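Local structure of alginate lyase, family PL7 (Zobellia galactanivorans, 4BE3) at residues V48-P52 with T64-L68; H90-S94 with N292-A296; G115-E119 with N143-N148; S155-W159 with H207-F212; L216-T222 with E244-A250. The protein cleaves alginate chains, probably by beta-elimination at their uronic acid units, working from the chain ends as an exolytic lyase. All coordinates share one frame; numbering follows the deposited sequence.

Contact 1. Residues V48-P52 with T64-L68. With SRT (S,R meso-tartaric acid), chain C.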
# COMPACT_ATOMS: atom_id res chain seq x y z
N VAL A 48 -5.11 18.87 18.21
CA VAL A 48 -5.81 18.37 19.37
C VAL A 48 -6.86 17.44 18.89
O VAL A 48 -7.63 17.81 18.01
CB VAL A 48 -6.46 19.52 20.15
CG1 VAL A 48 -7.33 19.03 21.36
CG2 VAL A 48 -5.43 20.50 20.71
N PHE A 49 -7.03 16.26 19.56
CA PHE A 49 -8.16 15.47 19.32
C PHE A 49 -8.88 15.38 20.69
O PHE A 49 -8.19 14.96 21.72
CB PHE A 49 -7.72 14.02 18.99
CG PHE A 49 -6.97 13.95 17.65
CD1 PHE A 49 -5.61 14.26 17.60
CD2 PHE A 49 -7.67 13.56 16.48
CE1 PHE A 49 -4.91 14.27 16.33
CE2 PHE A 49 -6.99 13.50 15.25
CZ PHE A 49 -5.61 13.83 15.20
N LYS A 50 -10.15 15.75 20.72
CA LYS A 50 -10.83 15.80 22.02
C LYS A 50 -12.14 15.08 21.79
O LYS A 50 -12.78 15.20 20.70
CB LYS A 50 -11.00 17.23 22.39
CG LYS A 50 -11.67 17.39 23.83
CD LYS A 50 -11.92 18.89 24.10
CE LYS A 50 -12.40 18.98 25.56
NZ LYS A 50 -12.46 20.42 25.98
N THR A 51 -12.53 14.24 22.75
CA THR A 51 -13.79 13.51 22.56
C THR A 51 -14.44 13.21 23.94
O THR A 51 -13.72 12.87 24.88
CB THR A 51 -13.52 12.18 21.80
OG1 THR A 51 -14.71 11.44 21.63
CG2 THR A 51 -12.52 11.23 22.60
N PRO A 52 -15.75 13.20 23.99
CA PRO A 52 -16.34 12.93 25.34
C PRO A 52 -16.40 11.42 25.56
O PRO A 52 -16.10 10.62 24.64
CB PRO A 52 -17.81 13.50 25.13
CG PRO A 52 -18.09 13.14 23.64
CD PRO A 52 -16.79 13.51 22.99
N THR A 64 -16.57 6.28 22.00
CA THR A 64 -16.60 7.46 21.18
C THR A 64 -15.19 7.84 20.82
O THR A 64 -14.18 7.51 21.58
CB THR A 64 -17.21 8.57 22.05
OG1 THR A 64 -18.58 8.11 22.36
CG2 THR A 64 -17.26 9.91 21.27
N ARG A 65 -15.01 8.42 19.61
CA ARG A 65 -13.59 8.78 19.26
C ARG A 65 -13.61 10.13 18.50
O ARG A 65 -14.64 10.45 17.90
CB ARG A 65 -12.98 7.68 18.35
CG ARG A 65 -13.56 7.67 16.91
CD ARG A 65 -13.15 6.40 16.16
NE ARG A 65 -13.98 5.25 16.66
CZ ARG A 65 -13.53 4.01 16.67
NH1 ARG A 65 -12.19 3.80 16.45
NH2 ARG A 65 -14.33 2.98 16.91
N THR A 66 -12.48 10.82 18.53
CA THR A 66 -12.19 11.84 17.47
C THR A 66 -10.89 11.31 16.92
O THR A 66 -9.83 11.35 17.67
CB THR A 66 -11.99 13.18 18.10
OG1 THR A 66 -13.25 13.61 18.65
CG2 THR A 66 -11.56 14.18 16.98
N GLU A 67 -10.90 10.67 15.72
CA GLU A 67 -9.67 9.87 15.41
C GLU A 67 -9.57 9.84 13.85
O GLU A 67 -10.63 9.63 13.15
CB GLU A 67 -9.96 8.41 15.93
CG GLU A 67 -8.70 7.53 15.86
CD GLU A 67 -8.97 6.12 16.32
OE1 GLU A 67 -10.08 5.54 16.03
OE2 GLU A 67 -8.01 5.57 16.91
N LEU A 68 -8.35 9.90 13.41
CA LEU A 68 -8.08 9.76 11.91
C LEU A 68 -8.09 8.32 11.51
O LEU A 68 -7.64 7.45 12.33
CB LEU A 68 -6.69 10.29 11.70
CG LEU A 68 -6.42 11.68 12.16
CD1 LEU A 68 -4.96 11.99 11.70
CD2 LEU A 68 -7.36 12.68 11.41
O1 SRT C . -13.99 0.97 13.66
O11 SRT C . -11.90 1.94 13.61
C1 SRT C . -13.09 1.76 13.27
C2 SRT C . -13.35 2.86 12.30
O2 SRT C . -12.41 3.07 11.22
C3 SRT C . -14.67 3.58 12.40
O3 SRT C . -14.16 4.42 13.34
C4 SRT C . -15.23 4.21 11.20
O4 SRT C . -15.22 5.42 11.05
O41 SRT C . -15.60 3.51 10.26
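The two strands pack face to face in the beta-jelly roll of the PL7 lyases, one in each of its sheets, and the far side of 64-68 lines the pocket that holds meso-tartaric acid. Their axes come within 5.9 Å and run 148° apart, roughly antiparallel, yet no backbone bond joins them. What crosses is a side-chain bond: T66 OG1 donates to K50 O at 2.6 Å, rising 43° out of the carbonyl plane. T66 reaches this oxygen because OG1 lies anti to its own carbonyl carbon (chi1 -67°). Next to it the T51 side chain projects between T64 and T66, with T51 OG1 3.0 Å from T64 CG2. Further along, F49 turns its ring edge to L68, F49 CE2 lying 3.6 Å from L68 CG, and the two side chains are nearly perpendicular; F36 and F300 also meet the F49 ring. R65 and E67 point the other way. R65 NH1 donates to E67 OE1 at 2.8 Å, nearly straight and in the guanidinium plane, while K257 gives the same carboxylate oxygen a second salt bridge. Tartrate O3 sits over the centre of one guanidinium face, 3.4 Å from R65 CZ. One strand thus turns two threonines and L68 toward the other sheet and its charged residues to the pocket, and the E67 carboxylate probably fixes the rotation of the guanidinium whose face meets tartrate O3.

Contact 2. Residues H90-S94 with N292-A296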
# COMPACT_ATOMS: atom_id res chain seq x y z
N HIS A 90 -5.72 14.62 28.85
CA HIS A 90 -6.82 14.39 29.73
C HIS A 90 -7.39 13.01 29.47
O HIS A 90 -7.43 12.64 28.31
CB HIS A 90 -7.94 15.43 29.48
CG HIS A 90 -8.91 15.49 30.64
ND1 HIS A 90 -10.01 14.67 30.77
CD2 HIS A 90 -8.83 16.25 31.80
CE1 HIS A 90 -10.68 15.02 31.94
NE2 HIS A 90 -9.94 15.97 32.57
N VAL A 91 -7.75 12.21 30.53
CA VAL A 91 -8.57 11.01 30.38
C VAL A 91 -9.77 11.13 31.31
O VAL A 91 -9.81 12.05 32.14
CB VAL A 91 -7.79 9.72 30.80
CG1 VAL A 91 -6.66 9.41 29.74
CG2 VAL A 91 -7.19 9.92 32.22
N SER A 92 -10.73 10.23 31.19
CA SER A 92 -11.94 10.43 32.04
C SER A 92 -11.55 10.44 33.49
O SER A 92 -10.77 9.57 33.96
CB SER A 92 -12.90 9.29 31.83
OG SER A 92 -14.01 9.52 32.65
N THR A 93 -12.14 11.37 34.27
CA THR A 93 -11.92 11.36 35.75
C THR A 93 -12.96 10.53 36.43
O THR A 93 -12.97 10.57 37.63
CB THR A 93 -12.09 12.82 36.28
OG1 THR A 93 -13.32 13.36 35.83
CG2 THR A 93 -10.95 13.69 35.65
N SER A 94 -13.89 9.88 35.73
CA SER A 94 -14.79 8.92 36.41
C SER A 94 -14.79 7.60 35.64
O SER A 94 -14.32 7.52 34.50
CB SER A 94 -16.22 9.49 36.38
OG SER A 94 -16.66 9.80 35.06
N ASN A 292 -17.13 18.57 33.04
CA ASN A 292 -16.98 17.78 34.33
C ASN A 292 -15.95 16.63 34.17
O ASN A 292 -16.03 15.61 34.88
CB ASN A 292 -18.35 17.17 34.70
CG ASN A 292 -19.33 18.25 35.21
OD1 ASN A 292 -20.13 18.81 34.44
ND2 ASN A 292 -19.16 18.63 36.43
N GLY A 293 -14.99 16.77 33.25
CA GLY A 293 -13.92 15.76 33.22
C GLY A 293 -14.24 14.47 32.48
O GLY A 293 -13.43 13.53 32.56
N SER A 294 -15.39 14.37 31.84
CA SER A 294 -15.82 13.13 31.24
C SER A 294 -15.42 13.16 29.74
O SER A 294 -16.26 13.07 28.80
CB SER A 294 -17.32 13.00 31.40
OG SER A 294 -17.62 12.60 32.71
N TYR A 295 -14.10 13.18 29.53
CA TYR A 295 -13.60 13.18 28.15
C TYR A 295 -12.14 12.84 28.11
O TYR A 295 -11.44 12.76 29.17
CB TYR A 295 -13.76 14.62 27.55
CG TYR A 295 -12.92 15.67 28.23
CD1 TYR A 295 -13.36 16.31 29.37
CD2 TYR A 295 -11.68 16.04 27.69
CE1 TYR A 295 -12.62 17.31 30.00
CE2 TYR A 295 -10.89 17.05 28.33
CZ TYR A 295 -11.39 17.67 29.46
OH TYR A 295 -10.64 18.67 30.06
N ALA A 296 -11.64 12.62 26.85
CA ALA A 296 -10.24 12.40 26.73
C ALA A 296 -9.73 13.43 25.72
O ALA A 296 -10.48 13.88 24.87
CB ALA A 296 -10.04 10.97 26.10
O HOH W 1 -15.93 12.40 34.86
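H90 and Y295 lie ring on ring in an offset stack, centroids 3.9 Å apart and planes only 7° from parallel, at the end of two neighbouring antiparallel strands in the seven-stranded sheet of the jelly roll. The imidazole atom H90 CG is 3.4 Å from Y295 CE2. The same imidazole bonds to the backbone of its stacking partner: H90 ND1 donates to Y295 O at 2.9 Å, in the ring plane but 46° above the carbonyl plane. This gives the H90 ring both a face contact and an edge contact with one residue. Two torsions bring the rings together, H90 CG lying opposite its backbone N (chi1 -163°) and Y295 CG tucked between N and the carbonyl carbon. Past the rings the strands part into loops, where T93 N donates to G293 O at 3.0 Å in a fairly straight bond. S294, centre of an inverse gamma turn, leads the chain from there into strand 295-306. In the next shell K50 makes a cation-pi contact with Y295, Y290 meets that ring edge-to-face, and the backbone N of D280 bonds to S94 OG and its backbone O to S294 OG. A single water spans the loops, lying 2.9 Å from T93 OG1 and 2.7 Å from S94 OG, and donating to N292 O and to S294 OG, the last at 2.7 Å.

Contact 3. Residues G115-E119 with N143-N148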
# COMPACT_ATOMS: atom_id res chain seq x y z
N GLY A 115 -13.34 -9.04 7.54
CA GLY A 115 -13.35 -10.20 8.47
C GLY A 115 -13.94 -9.73 9.80
O GLY A 115 -14.98 -9.06 9.83
N HIS A 116 -13.28 -10.11 10.88
CA HIS A 116 -13.74 -9.71 12.21
C HIS A 116 -13.56 -8.26 12.53
O HIS A 116 -14.14 -7.79 13.49
CB HIS A 116 -12.97 -10.55 13.22
CG HIS A 116 -13.36 -12.00 13.25
ND1 HIS A 116 -14.64 -12.44 13.04
CD2 HIS A 116 -12.57 -13.12 13.49
CE1 HIS A 116 -14.67 -13.77 13.22
NE2 HIS A 116 -13.40 -14.20 13.49
N GLU A 117 -12.78 -7.52 11.70
CA GLU A 117 -12.55 -6.09 11.96
C GLU A 117 -11.90 -5.92 13.37
O GLU A 117 -12.20 -4.94 14.06
CB GLU A 117 -13.77 -5.17 11.78
CG GLU A 117 -14.29 -5.39 10.34
CD GLU A 117 -15.56 -4.62 9.99
OE1 GLU A 117 -15.69 -3.45 10.26
OE2 GLU A 117 -16.45 -5.26 9.40
N ASN A 118 -10.98 -6.82 13.74
CA ASN A 118 -10.30 -6.63 15.07
C ASN A 118 -9.04 -5.75 14.90
O ASN A 118 -8.70 -5.41 13.74
CB ASN A 118 -9.89 -7.99 15.55
CG ASN A 118 -11.10 -8.85 16.02
OD1 ASN A 118 -12.24 -8.33 16.09
ND2 ASN A 118 -10.86 -10.11 16.41
N GLU A 119 -8.28 -5.48 15.97
CA GLU A 119 -7.03 -4.68 15.84
C GLU A 119 -5.83 -5.43 16.19
O GLU A 119 -5.59 -5.81 17.36
CB GLU A 119 -7.15 -3.52 16.88
CG GLU A 119 -8.19 -2.44 16.46
CD GLU A 119 -9.56 -2.54 17.09
OE1 GLU A 119 -9.78 -3.14 18.22
OE2 GLU A 119 -10.48 -2.15 16.37
N ASN A 143 -6.95 -12.58 15.96
CA ASN A 143 -7.88 -12.72 14.86
C ASN A 143 -8.61 -14.08 14.99
O ASN A 143 -8.12 -15.10 14.49
CB ASN A 143 -7.07 -12.67 13.55
CG ASN A 143 -8.00 -12.40 12.33
OD1 ASN A 143 -7.57 -12.41 11.14
ND2 ASN A 143 -9.21 -12.07 12.62
N THR A 144 -9.68 -14.07 15.79
CA THR A 144 -10.26 -15.29 16.35
C THR A 144 -10.59 -16.30 15.25
O THR A 144 -11.10 -15.92 14.21
CB THR A 144 -11.60 -14.90 17.00
OG1 THR A 144 -11.39 -13.70 17.76
CG2 THR A 144 -12.10 -16.04 18.02
N LYS A 145 -10.23 -17.55 15.48
CA LYS A 145 -10.64 -18.66 14.55
C LYS A 145 -12.07 -18.88 14.86
O LYS A 145 -12.40 -19.18 15.97
CB LYS A 145 -9.76 -19.88 14.83
CG LYS A 145 -9.97 -21.07 13.85
CD LYS A 145 -9.26 -22.24 14.50
CE LYS A 145 -9.79 -23.58 14.00
NZ LYS A 145 -9.34 -23.70 12.58
N GLY A 146 -12.97 -18.73 13.90
CA GLY A 146 -14.40 -18.95 14.25
C GLY A 146 -15.08 -17.72 14.86
O GLY A 146 -14.80 -16.63 14.49
N ASP A 147 -15.92 -17.92 15.85
CA ASP A 147 -16.82 -16.90 16.33
C ASP A 147 -16.03 -15.87 17.14
O ASP A 147 -15.45 -16.14 18.23
CB ASP A 147 -17.81 -17.60 17.27
CG ASP A 147 -18.72 -16.67 18.05
OD1 ASP A 147 -18.92 -15.48 17.72
OD2 ASP A 147 -19.27 -17.22 19.07
N ASN A 148 -16.13 -14.67 16.66
CA ASN A 148 -15.40 -13.54 17.29
C ASN A 148 -15.96 -13.14 18.66
O ASN A 148 -15.35 -12.31 19.34
CB ASN A 148 -15.49 -12.33 16.35
CG ASN A 148 -14.31 -11.31 16.58
OD1 ASN A 148 -14.47 -10.11 16.41
ND2 ASN A 148 -13.14 -11.84 16.89
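H116 NE2 comes within 3.0 Å of T144 O and equally close to G146 O, so that one imidazole nitrogen meets two carbonyls of the opposite loop. The bond to T144 O is weak, bent to 128° at the hydrogen, although this oxygen lies in the ring plane. Both segments are connecting loops of the curled ten-stranded antiparallel sheet in the jelly roll: 115-119 joins strand 104-112 to strand 121-126, whereas the loop 143-148 comes after strand 133-141. H116 projects across the gap between them, its CG opposite the carbonyl carbon. N148 lies on one face of the imidazole. Its CB makes a CH-pi contact 3.6 Å from the H116 ring centroid, not far off the normal, and its amide plane is within 4° of the ring plane, so the two side chains are stacked and run antiparallel alongside one another. The N143 amide meets the imidazole differently, near its edge and with planes 83° apart. The amides of N118 and N148 approach from opposite directions and are nearly coplanar. Outside the two loops, R245 donates to T144 O and E244 accepts from N143 N, so T144 O is shared between a guanidinium and the imidazole. The imidazole edge also brings carbon close to the same loop: H116 CD2 is 3.2 Å from T144 O, while H116 CE1 is 3.1 Å from G146 O.

Contact 4. Residues S155-W159 with H207-F212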
# COMPACT_ATOMS: atom_id res chain seq x y z
N SER A 155 -2.42 -7.70 26.69
CA SER A 155 -1.91 -6.38 26.93
C SER A 155 -0.46 -6.39 27.41
O SER A 155 -0.09 -7.18 28.32
CB SER A 155 -2.82 -5.70 28.07
OG SER A 155 -2.40 -4.36 28.19
N THR A 156 0.38 -5.53 26.90
CA THR A 156 1.81 -5.54 27.21
C THR A 156 2.22 -4.18 27.66
O THR A 156 2.02 -3.15 26.91
CB THR A 156 2.61 -5.88 25.94
OG1 THR A 156 2.34 -7.26 25.60
CG2 THR A 156 4.14 -5.80 26.19
N ALA A 157 2.79 -4.03 28.86
CA ALA A 157 3.20 -2.73 29.34
C ALA A 157 4.38 -2.08 28.65
O ALA A 157 5.33 -2.84 28.20
CB ALA A 157 3.56 -2.86 30.82
N VAL A 158 4.30 -0.78 28.41
CA VAL A 158 5.48 -0.06 27.91
C VAL A 158 6.14 0.66 29.09
O VAL A 158 7.33 0.31 29.50
CB VAL A 158 5.06 1.02 26.80
CG1 VAL A 158 6.34 1.71 26.32
CG2 VAL A 158 4.42 0.16 25.68
N TRP A 159 5.48 1.67 29.65
CA TRP A 159 5.99 2.38 30.90
C TRP A 159 4.80 2.27 31.83
O TRP A 159 3.65 2.63 31.48
CB TRP A 159 6.18 3.85 30.63
CG TRP A 159 7.28 4.02 29.57
CD1 TRP A 159 8.62 3.67 29.66
CD2 TRP A 159 7.11 4.67 28.32
NE1 TRP A 159 9.32 4.05 28.48
CE2 TRP A 159 8.42 4.69 27.64
CE3 TRP A 159 5.96 5.24 27.68
CZ2 TRP A 159 8.59 5.19 26.36
CZ3 TRP A 159 6.16 5.81 26.36
CH2 TRP A 159 7.47 5.77 25.72
N HIS A 207 13.01 8.47 29.92
CA HIS A 207 12.55 7.13 30.06
C HIS A 207 13.22 6.22 29.10
O HIS A 207 13.81 6.66 28.12
CB HIS A 207 11.02 7.02 29.75
CG HIS A 207 10.20 7.95 30.64
ND1 HIS A 207 9.79 7.60 31.86
CD2 HIS A 207 9.80 9.28 30.46
CE1 HIS A 207 9.10 8.65 32.42
NE2 HIS A 207 9.12 9.66 31.57
N LYS A 208 13.20 4.93 29.42
CA LYS A 208 13.86 3.96 28.56
C LYS A 208 13.10 3.82 27.24
O LYS A 208 11.89 3.89 27.19
CB LYS A 208 13.80 2.56 29.14
CG LYS A 208 14.53 2.36 30.49
CD LYS A 208 16.04 2.63 30.45
CE LYS A 208 16.68 2.41 31.84
NZ LYS A 208 18.10 2.04 31.65
N THR A 209 13.85 3.69 26.16
CA THR A 209 13.16 3.38 24.84
C THR A 209 12.86 1.91 24.85
O THR A 209 13.75 1.05 25.16
CB THR A 209 14.18 3.69 23.72
OG1 THR A 209 14.32 5.10 23.64
CG2 THR A 209 13.62 3.19 22.39
N ILE A 210 11.66 1.53 24.51
CA ILE A 210 11.25 0.17 24.67
C ILE A 210 10.81 -0.37 23.30
O ILE A 210 10.06 0.36 22.60
CB ILE A 210 9.98 0.08 25.50
CG1 ILE A 210 10.03 0.89 26.84
CG2 ILE A 210 9.69 -1.40 25.81
CD1 ILE A 210 11.05 0.35 27.72
N LYS A 211 11.28 -1.54 22.93
CA LYS A 211 10.95 -2.07 21.56
C LYS A 211 10.25 -3.39 21.68
O LYS A 211 10.56 -4.18 22.66
CB LYS A 211 12.29 -2.32 20.84
CG LYS A 211 12.94 -0.96 20.40
CD LYS A 211 14.18 -1.24 19.53
CE LYS A 211 14.82 0.17 19.38
NZ LYS A 211 16.05 0.20 18.54
N PHE A 212 9.41 -3.78 20.71
CA PHE A 212 8.75 -5.09 20.75
C PHE A 212 8.73 -5.62 19.29
O PHE A 212 8.65 -4.81 18.36
CB PHE A 212 7.26 -4.99 21.14
CG PHE A 212 7.10 -4.43 22.55
CD1 PHE A 212 7.14 -5.28 23.64
CD2 PHE A 212 7.01 -3.07 22.73
CE1 PHE A 212 7.04 -4.73 24.97
CE2 PHE A 212 6.92 -2.49 24.07
CZ PHE A 212 6.91 -3.41 25.17
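The T156 methyl bears on the outer end of the F212 ring, T156 CG2 standing 3.3 Å from F212 CE1, with the two side chains coming from opposite directions. The ring's far end, F212 CZ, also reaches the backbone, 3.5 Å from A157 O, while V158 CG2 closes on its other flank at 4.0 Å from F212 CE2. F212 therefore fits a hollow bounded by a methyl, a carbonyl and an isopropyl branch, and W138 meets the same ring edge-to-face. The other branch of V158 serves a second hollow. V158 CG1 is opposite its backbone N (chi1 -179°), which lays it both against I210 CG1, at 3.8 Å, and over the centre of the W159 rings. I210 in turn lies alongside V158 and W159, pointing the other way, and its CG1 is 3.6 Å from W159 NE1, filling the notch between them. This is the seam where the jelly roll's two sheets approach at one end: 155-157 belongs to the curled ten-stranded sheet, and 210-212 to the outermost strand of the other. The chain turns a corner at V158, where V158 and W159 both face V136 in a classic beta bulge, so consecutive side chains meet the same opposing segment. The indole closes the far end through its edge. W159 NE1 donates to K208 O at 2.9 Å, in the indole plane and in the carbonyl plane, with an N-H...O angle of 155°. H207 approaches from another direction, presenting its imidazole edge to the indole face with planes 50° apart; H207 CB comes 3.7 Å from W159 NE1, and H207 NE2 is hydrogen-bonded to the E185 carboxylate.

Contact 5. Residues L216-T222 with E244-A250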
# COMPACT_ATOMS: atom_id res chain seq x y z
N LEU A 216 2.74 -10.76 12.64
CA LEU A 216 1.29 -10.75 12.37
C LEU A 216 0.81 -11.82 11.36
O LEU A 216 -0.41 -11.90 11.11
CB LEU A 216 0.94 -9.41 11.78
CG LEU A 216 1.33 -8.15 12.63
CD1 LEU A 216 0.80 -6.87 11.93
CD2 LEU A 216 0.56 -8.36 14.05
N LEU A 217 1.78 -12.68 10.93
CA LEU A 217 1.47 -13.73 9.95
C LEU A 217 1.39 -15.11 10.55
O LEU A 217 0.96 -16.02 9.84
CB LEU A 217 2.59 -13.79 8.87
CG LEU A 217 2.94 -12.46 8.14
CD1 LEU A 217 4.00 -12.72 7.01
CD2 LEU A 217 1.71 -11.80 7.54
N LYS A 218 1.88 -15.29 11.79
CA LYS A 218 1.92 -16.67 12.38
C LYS A 218 1.46 -16.45 13.84
O LYS A 218 2.11 -15.75 14.63
CB LYS A 218 3.33 -17.28 12.35
CG LYS A 218 3.72 -17.75 10.96
CD LYS A 218 5.23 -17.84 10.83
CE LYS A 218 5.51 -18.83 9.71
NZ LYS A 218 6.80 -19.55 9.88
N SER A 219 0.37 -17.08 14.18
CA SER A 219 -0.18 -16.85 15.53
C SER A 219 0.63 -17.63 16.61
O SER A 219 1.02 -18.76 16.38
CB SER A 219 -1.59 -17.44 15.52
OG SER A 219 -2.11 -17.35 16.84
N ASN A 220 0.75 -17.06 17.80
CA ASN A 220 1.25 -17.71 18.99
C ASN A 220 0.12 -18.33 19.80
O ASN A 220 0.38 -18.89 20.91
CB ASN A 220 1.85 -16.62 19.98
CG ASN A 220 3.21 -16.01 19.52
OD1 ASN A 220 4.02 -16.70 18.85
ND2 ASN A 220 3.47 -14.67 19.87
N PHE A 221 -1.13 -18.20 19.32
CA PHE A 221 -2.29 -18.48 20.19
C PHE A 221 -3.26 -19.48 19.56
O PHE A 221 -4.46 -19.21 19.56
CB PHE A 221 -3.02 -17.12 20.56
CG PHE A 221 -2.12 -16.14 21.24
CD1 PHE A 221 -1.38 -16.50 22.42
CD2 PHE A 221 -1.96 -14.87 20.75
CE1 PHE A 221 -0.56 -15.59 23.07
CE2 PHE A 221 -1.15 -13.91 21.42
CZ PHE A 221 -0.43 -14.26 22.55
N THR A 222 -2.74 -20.59 19.03
CA THR A 222 -3.60 -21.43 18.14
C THR A 222 -4.31 -22.52 18.95
O THR A 222 -5.16 -23.21 18.41
CB THR A 222 -2.79 -22.05 17.00
OG1 THR A 222 -1.79 -22.88 17.60
CG2 THR A 222 -1.98 -20.94 16.25
N GLU A 244 -6.80 -18.36 18.14
CA GLU A 244 -6.56 -17.51 16.95
C GLU A 244 -6.28 -18.37 15.74
O GLU A 244 -5.68 -19.47 15.82
CB GLU A 244 -5.34 -16.59 17.24
CG GLU A 244 -5.04 -15.67 16.03
CD GLU A 244 -4.04 -14.58 16.43
OE1 GLU A 244 -3.07 -14.94 17.12
OE2 GLU A 244 -4.20 -13.41 15.98
N ARG A 245 -6.73 -17.92 14.59
CA ARG A 245 -6.36 -18.67 13.34
C ARG A 245 -4.85 -18.75 13.19
O ARG A 245 -4.12 -17.81 13.57
CB ARG A 245 -6.72 -17.95 12.15
CG ARG A 245 -8.00 -17.34 12.18
CD ARG A 245 -7.53 -16.08 11.57
NE ARG A 245 -8.39 -15.74 10.52
CZ ARG A 245 -9.71 -15.47 10.49
NH1 ARG A 245 -10.54 -15.40 11.45
NH2 ARG A 245 -10.19 -15.22 9.32
N GLU A 246 -4.42 -19.80 12.49
CA GLU A 246 -3.03 -20.17 12.49
C GLU A 246 -2.21 -19.05 11.85
O GLU A 246 -1.06 -18.81 12.23
CB GLU A 246 -2.87 -21.51 11.67
CG GLU A 246 -1.39 -21.81 11.40
CD GLU A 246 -1.24 -23.13 10.61
OE1 GLU A 246 -2.26 -23.73 10.23
OE2 GLU A 246 -0.09 -23.55 10.40
N ASN A 247 -2.81 -18.39 10.88
CA ASN A 247 -2.02 -17.36 10.14
C ASN A 247 -2.35 -15.96 10.55
O ASN A 247 -2.03 -14.95 9.83
CB ASN A 247 -2.21 -17.48 8.64
CG ASN A 247 -1.68 -18.85 8.12
OD1 ASN A 247 -2.37 -19.47 7.34
ND2 ASN A 247 -0.50 -19.33 8.60
N ALA A 248 -2.96 -15.86 11.75
CA ALA A 248 -3.24 -14.54 12.35
C ALA A 248 -3.83 -13.56 11.32
O ALA A 248 -4.96 -13.74 10.84
CB ALA A 248 -1.97 -13.95 13.04
N TYR A 249 -3.16 -12.42 11.07
CA TYR A 249 -3.80 -11.41 10.23
C TYR A 249 -3.17 -11.52 8.77
O TYR A 249 -3.26 -10.54 8.05
CB TYR A 249 -3.43 -10.02 10.77
CG TYR A 249 -4.29 -9.72 12.03
CD1 TYR A 249 -5.61 -9.25 11.85
CD2 TYR A 249 -3.85 -10.02 13.32
CE1 TYR A 249 -6.42 -8.94 12.92
CE2 TYR A 249 -4.67 -9.69 14.43
CZ TYR A 249 -5.89 -9.18 14.21
OH TYR A 249 -6.77 -8.86 15.23
N ALA A 250 -2.39 -12.60 8.51
CA ALA A 250 -1.84 -12.75 7.05
C ALA A 250 -2.93 -12.44 6.01
O ALA A 250 -4.07 -12.96 6.14
CB ALA A 250 -1.32 -14.14 6.88
O HOH W 2 -0.40 -14.26 17.76
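S219 and E244 form the tight end of this contact. S219 OG donates to E244 OE1 at 2.6 Å, meeting the anti side of the carboxylate 30° out of its plane, and accepts from F221 N at 2.8 Å in an ST turn. S219 OG stands opposite its own backbone N (chi1 174°), the position from which it reaches both partners. A water donates to the same E244 OE1 and accepts from N220 N, while Y140 bonds to OE2; so many donors would probably stabilise the carboxylate in its charged form. The F221 ring turns an edge toward E244 OE1, its plane close to that of the carboxylate, and W152 meets this ring edge-to-face. Between the side chains the backbones are joined: E244 N donates to F221 O at 2.9 Å, and S219 N to E246 O at 3.0 Å in a nearly straight bond (176°). Both segments are loops flanking helix 229-234, and the second is built from two overlapping turns, type I over R245-A248 and type II' over N247-A250. The latter brings Y249 N to L216 O at 2.8 Å, with A248 CB packed 3.2 Å from that oxygen. Toward solvent the fit is sparser. K218 and E246 point their side chains away from the opposing loop and T222 CG2 stands 4.0 Å from E246 CA, a loose approach, whereas L217, whose CB points away, brings CD2 back to pack on A250, 3.9 Å from A250 CB.

From the N terminus, contact 1 closes first, a short loop of 11 residues that passes from one sheet of the jelly roll to the other. Contact 2 then opens at 90-94 and closes only at 292-296, so contacts 3, 4 and 5 all nest within its span; these three follow one another in series without crossing. Contacts 1 and 2 touch where strands 44-52 and 295-306 are neighbours, T51 O probably accepting from A296 N. Contacts 3 and 5 touch, their centres about 11 Å apart, and so bind the loops after strands 133-141 and 210-215 to the loop before 254-258. Contact 4 ties the two sheets together, and its segment 207-212 lies a few residues before 216-222.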